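Local coordinates for protein genome packaging NTPase B204 (PDB 4KFS) that probably hydrolyses nucleoside triphosphates to drive packaging of the viral genome into the capsid of Sulfolobus turreted icosahedral virus 2, at residues V8-K13 with L135-V140. Sequence-based numbering, arbitrary orientation.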
ATOM      1  N   VAL A   8      -1.574  -1.640  -4.577  1.00 15.08           N
ATOM      2  CA  VAL A   8      -0.717  -0.477  -4.789  1.00 15.72           C
ATOM      3  C   VAL A   8      -1.540   0.725  -5.240  1.00 17.62           C
ATOM      4  O   VAL A   8      -2.334   0.618  -6.168  1.00 15.23           O
ATOM      5  CB  VAL A   8       0.385  -0.755  -5.817  1.00 16.40           C
ATOM      6  CG1 VAL A   8       1.354   0.444  -5.901  1.00 15.39           C
ATOM      7  CG2 VAL A   8       1.114  -2.025  -5.456  1.00 18.03           C
ATOM      8  N   LEU A   9      -1.355   1.851  -4.549  1.00 14.85           N
ATOM      9  CA  LEU A   9      -2.040   3.102  -4.841  1.00 15.27           C
ATOM     10  C   LEU A   9      -1.053   4.097  -5.432  1.00 20.61           C
ATOM     11  O   LEU A   9       0.003   4.352  -4.856  1.00 22.54           O
ATOM     12  CB  LEU A   9      -2.611   3.707  -3.560  1.00 19.65           C
ATOM     13  CG  LEU A   9      -3.970   3.217  -3.067  1.00 29.02           C
ATOM     14  CD1 LEU A   9      -3.865   1.801  -2.543  1.00 25.35           C
ATOM     15  CD2 LEU A   9      -4.503   4.146  -1.990  1.00 31.87           C
ATOM     16  N   VAL A  10      -1.395   4.658  -6.580  1.00 15.22           N
ATOM     17  CA  VAL A  10      -0.531   5.626  -7.233  1.00 15.49           C
ATOM     18  C   VAL A  10      -1.309   6.896  -7.571  1.00 23.12           C
ATOM     19  O   VAL A  10      -2.305   6.855  -8.293  1.00 16.11           O
ATOM     20  CB  VAL A  10       0.085   5.055  -8.522  1.00 15.86           C
ATOM     21  CG1 VAL A  10       1.137   6.020  -9.081  1.00 16.25           C
ATOM     22  CG2 VAL A  10       0.708   3.693  -8.256  1.00 17.14           C
ATOM     23  N   GLY A  11      -0.850   8.020  -7.031  1.00 25.19           N
ATOM     24  CA  GLY A  11      -1.443   9.308  -7.339  1.00 24.51           C
ATOM     25  C   GLY A  11      -0.695  10.419  -6.639  1.00 26.85           C
ATOM     26  O   GLY A  11      -0.072  10.200  -5.603  1.00 26.00           O
ATOM     27  N   ARG A  12      -0.769  11.621  -7.197  1.00 29.99           N
ATOM     28  CA  ARG A  12      -0.067  12.768  -6.635  1.00 27.44           C
ATOM     29  C   ARG A  12      -0.714  13.306  -5.358  1.00 27.91           C
ATOM     30  O   ARG A  12      -1.771  12.840  -4.919  1.00 26.31           O
ATOM     31  CB  ARG A  12       0.055  13.871  -7.686  1.00 32.39           C
ATOM     32  CG  ARG A  12       0.935  13.502  -8.887  1.00 32.46           C
ATOM     33  CD  ARG A  12       0.524  14.300 -10.113  1.00 36.09           C
ATOM     34  NE  ARG A  12       1.624  14.543 -11.052  1.00 43.36           N
ATOM     35  CZ  ARG A  12       2.048  13.665 -11.959  1.00 41.16           C
ATOM     36  NH1 ARG A  12       1.479  12.468 -12.040  1.00 38.84           N
ATOM     37  NH2 ARG A  12       3.047  13.975 -12.778  1.00 35.71           N
ATOM     38  N   LYS A  13      -0.060  14.292  -4.757  1.00 30.93           N
ATOM     39  CA  LYS A  13      -0.593  14.935  -3.571  1.00 28.66           C
ATOM     40  C   LYS A  13      -1.935  15.565  -3.916  1.00 31.56           C
ATOM     41  O   LYS A  13      -2.071  16.211  -4.957  1.00 33.13           O
ATOM     42  CB  LYS A  13       0.393  15.988  -3.051  1.00 32.13           C
ATOM     43  CG  LYS A  13       0.372  16.168  -1.553  1.00 36.51           C
ATOM     44  CD  LYS A  13       1.663  16.810  -1.067  1.00 42.38           C
ATOM     45  CE  LYS A  13       1.830  16.626   0.432  1.00 42.93           C
ATOM     46  NZ  LYS A  13       1.824  15.180   0.803  1.00 48.02           N
ATOM     47  N   LEU A 135       0.250  -0.290  -0.432  1.00 15.26           N
ATOM     48  CA  LEU A 135       1.410   0.555  -0.660  1.00 15.49           C
ATOM     49  C   LEU A 135       0.977   1.781  -1.434  1.00 18.54           C
ATOM     50  O   LEU A 135       0.308   1.654  -2.458  1.00 21.31           O
ATOM     51  CB  LEU A 135       2.459  -0.185  -1.482  1.00 18.73           C
ATOM     52  CG  LEU A 135       3.027  -1.520  -1.012  1.00 22.63           C
ATOM     53  CD1 LEU A 135       4.142  -1.950  -1.950  1.00 18.99           C
ATOM     54  CD2 LEU A 135       3.523  -1.433   0.430  1.00 18.82           C
ATOM     55  N   SER A 136       1.341   2.973  -0.977  1.00 17.76           N
ATOM     56  CA  SER A 136       0.989   4.153  -1.775  1.00 24.12           C
ATOM     57  C   SER A 136       2.232   4.919  -2.183  1.00 23.97           C
ATOM     58  O   SER A 136       3.251   4.904  -1.479  1.00 22.87           O
ATOM     59  CB  SER A 136      -0.033   5.060  -1.074  1.00 25.99           C
ATOM     60  OG  SER A 136       0.564   5.844  -0.055  1.00 35.01           O
ATOM     61  N   THR A 137       2.157   5.544  -3.348  1.00 21.63           N
ATOM     62  CA  THR A 137       3.263   6.334  -3.857  1.00 22.14           C
ATOM     63  C   THR A 137       2.753   7.458  -4.740  1.00 20.22           C
ATOM     64  O   THR A 137       1.635   7.405  -5.237  1.00 20.70           O
ATOM     65  CB  THR A 137       4.280   5.467  -4.625  1.00 17.96           C
ATOM     66  OG1 THR A 137       5.314   6.302  -5.161  1.00 28.18           O
ATOM     67  CG2 THR A 137       3.610   4.705  -5.760  1.00 23.25           C
ATOM     68  N   GLN A 138       3.595   8.465  -4.929  1.00 19.53           N
ATOM     69  CA  GLN A 138       3.247   9.643  -5.708  1.00 21.37           C
ATOM     70  C   GLN A 138       3.300   9.368  -7.209  1.00 22.79           C
ATOM     71  O   GLN A 138       2.359   9.668  -7.919  1.00 22.53           O
ATOM     72  CB  GLN A 138       4.184  10.795  -5.356  1.00 22.07           C
ATOM     73  CG  GLN A 138       4.133  11.175  -3.879  1.00 32.31           C
ATOM     74  CD  GLN A 138       2.743  11.628  -3.474  1.00 33.58           C
ATOM     75  OE1 GLN A 138       2.147  11.111  -2.526  1.00 36.19           O
ATOM     76  NE2 GLN A 138       2.211  12.595  -4.209  1.00 36.17           N
ATOM     77  N   ARG A 139       4.403   8.795  -7.687  1.00 19.95           N
ATOM     78  CA  ARG A 139       4.568   8.538  -9.111  1.00 21.03           C
ATOM     79  C   ARG A 139       4.803   7.053  -9.369  1.00 19.72           C
ATOM     80  O   ARG A 139       5.467   6.384  -8.579  1.00 15.63           O
ATOM     81  CB  ARG A 139       5.762   9.328  -9.645  1.00 24.34           C
ATOM     82  CG  ARG A 139       5.696  10.827  -9.398  1.00 28.05           C
ATOM     83  CD  ARG A 139       4.832  11.528 -10.445  1.00 27.52           C
ATOM     84  NE  ARG A 139       4.671  12.957 -10.157  1.00 37.04           N
ATOM     85  CZ  ARG A 139       5.346  13.939 -10.755  1.00 39.46           C
ATOM     86  NH1 ARG A 139       6.238  13.669 -11.700  1.00 33.93           N
ATOM     87  NH2 ARG A 139       5.112  15.206 -10.420  1.00 42.89           N
ATOM     88  N   VAL A 140       4.289   6.542 -10.485  1.00 17.26           N
ATOM     89  CA  VAL A 140       4.496   5.137 -10.816  1.00 18.44           C
ATOM     90  C   VAL A 140       5.978   4.724 -10.704  1.00 15.53           C
ATOM     91  O   VAL A 140       6.295   3.667 -10.160  1.00 16.85           O
ATOM     92  CB  VAL A 140       3.914   4.777 -12.221  1.00 19.51           C
ATOM     93  CG1 VAL A 140       4.678   5.456 -13.303  1.00 15.38           C
ATOM     94  CG2 VAL A 140       3.937   3.281 -12.441  1.00 17.64           C
TER
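Val-8 and Leu-135 open a parallel strand pairing that illustrates how an NTPase joins the strand leading into a probable Walker A loop to a neighbour. The CG1 methyl of Val-8 lies 3.8 Å from Leu-135 O. Leu-9 N donates to Leu-135 O at 2.7 Å in an almost linear bond, and Leu-9 O in turn accepts from Thr-137 N at 2.9 Å. Leu-9 and Ser-136 share the sheet face covered by helix 17-31, their CB atoms in contact, while Ser-136 OG bonds to Asp-103 O. On the other face Val-10 and Thr-137 lie side by side, CG2 to CG2 at 4.0 Å. With chi1 at -172°, the CG1 branch of Val-10 is carried instead against the backbone of Arg-139 and Val-140. Gly-11, the first glycine of the likely motif, donates its N-H to Thr-137 O at 3.1 Å. Beyond the strands, the guanidinium of Arg-12, a residue touched by bound AMP as befits a nucleotide-binding loop, lies flat on that of Arg-139, planes 18° apart; Arg-12 NH2 sits over its centre, 3.1 Å from Arg-139 CZ. Glu-164, salt-bridged to Arg-12 NH1, probably eases this like-charge stack, and Tyr-141 OH holds Arg-139 NH1. A fold at chi2 (-61°) turns the Gln-138 amide back toward the loop, where OE1 bonds to Lys-17 NZ, which Gly-11 O also binds. Strand 6-10 lies between parallel strands 131-137 and 153-156, with helix 17-31 over Leu-9 and helix 145-150 over Val-8 and Val-10.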